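Side-chain contact in hypothetical signal peptide protein (Sinorhizobium meliloti, PDB 3PJY), which is of unknown function, a DUF192-family protein that may act as a transcription regulator: residues B[106-109]-B[110-114]. Numbering follows the deposited sequence.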
# COMPACT_ATOMS: atom_id res chain seq x y z
N LEU B 106 1.11 -12.04 11.38
CA LEU B 106 1.07 -11.84 9.91
C LEU B 106 1.95 -12.90 9.27
O LEU B 106 3.15 -12.99 9.60
CB LEU B 106 1.54 -10.42 9.55
CG LEU B 106 1.58 -10.07 8.08
CD1 LEU B 106 0.23 -10.23 7.41
CD2 LEU B 106 2.12 -8.66 7.94
N GLU B 107 1.37 -13.69 8.37
CA GLU B 107 2.14 -14.61 7.56
C GLU B 107 2.31 -14.06 6.14
O GLU B 107 1.34 -13.68 5.50
CB GLU B 107 1.51 -15.98 7.50
CG GLU B 107 1.67 -16.75 8.77
CD GLU B 107 1.09 -18.15 8.74
OE1 GLU B 107 0.33 -18.55 7.86
OE2 GLU B 107 1.41 -18.90 9.69
N LEU B 108 3.54 -14.02 5.68
CA LEU B 108 3.91 -13.55 4.36
C LEU B 108 4.77 -14.61 3.67
O LEU B 108 5.33 -15.50 4.33
CB LEU B 108 4.73 -12.27 4.49
CG LEU B 108 4.03 -11.08 5.18
CD1 LEU B 108 5.04 -9.96 5.46
CD2 LEU B 108 2.90 -10.61 4.33
N ASN B 109 4.94 -14.50 2.36
CA ASN B 109 5.87 -15.39 1.69
C ASN B 109 7.24 -15.28 2.35
O ASN B 109 7.71 -14.18 2.69
CB ASN B 109 6.02 -15.06 0.23
CG ASN B 109 4.88 -15.56 -0.61
OD1 ASN B 109 4.77 -16.77 -0.87
ND2 ASN B 109 4.05 -14.64 -1.09
N ALA B 110 7.94 -16.39 2.50
CA ALA B 110 9.32 -16.32 2.99
C ALA B 110 10.17 -15.40 2.15
O ALA B 110 10.07 -15.38 0.90
CB ALA B 110 9.96 -17.74 3.09
N GLY B 111 10.99 -14.60 2.82
CA GLY B 111 11.84 -13.62 2.16
C GLY B 111 11.23 -12.23 2.11
O GLY B 111 11.92 -11.27 1.75
N THR B 112 9.94 -12.12 2.46
CA THR B 112 9.26 -10.81 2.41
C THR B 112 9.84 -9.81 3.41
O THR B 112 10.02 -8.63 3.07
CB THR B 112 7.76 -10.92 2.58
OG1 THR B 112 7.25 -11.82 1.58
CG2 THR B 112 7.09 -9.56 2.33
N VAL B 113 10.17 -10.28 4.60
CA VAL B 113 10.75 -9.39 5.64
C VAL B 113 12.01 -8.76 5.14
O VAL B 113 12.19 -7.53 5.22
CB VAL B 113 10.91 -10.12 6.98
CG1 VAL B 113 11.81 -9.33 7.99
CG2 VAL B 113 9.50 -10.40 7.57
N LYS B 114 12.86 -9.58 4.55
CA LYS B 114 14.09 -9.03 3.93
C LYS B 114 13.83 -8.10 2.77
O LYS B 114 14.45 -7.02 2.66
CB LYS B 114 15.00 -10.15 3.53
CG LYS B 114 15.68 -10.78 4.72
CD LYS B 114 16.76 -9.88 5.40
CE LYS B 114 17.09 -10.36 6.86
NZ LYS B 114 15.96 -10.15 7.88
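The carbonyl oxygen N109 O takes two hydrogen bonds from a single residue, T112. The hydroxyl T112 OG1 donates at 2.6 Å from N109 O, and the amide T112 N lies 3.0 Å from the same oxygen, with an N-H...O angle of 151°. Both donors stand on one face of the carbonyl plane, the hydroxyl tilted 23° from it. The turn of the backbone places T112 N, and the threonine torsion adds the second bond: with OG1 beside its own backbone N and anti to the carbonyl carbon (chi1 -55°), the hydroxyl swings to the same oxygen. That rotamer also sends the methyl to the hydrophobic side, where T112 CG2 meets L108 CD1 at 3.8 Å. The two side chains cross at about a right angle, and L108 CB lies 3.8 Å from T112 CB, so they meet at two points, CB on CB and CD1 on CG2; beyond it, L108 also packs on L22 of strand 19-27. The side-chain amide of N109 leads away from 110-114, and its ND2 is hydrogen-bonded to M43 O. G111 takes the third position of the turn with a positive phi, where glycine is common. The backbone angles of A110 and G111 make N109-T112 a type II beta turn, closed by T112 N to N109 O and reinforced by the threonine hydroxyl, with G111 as N-cap residue, linking strand 102-109 to helix 112-116 through two residues.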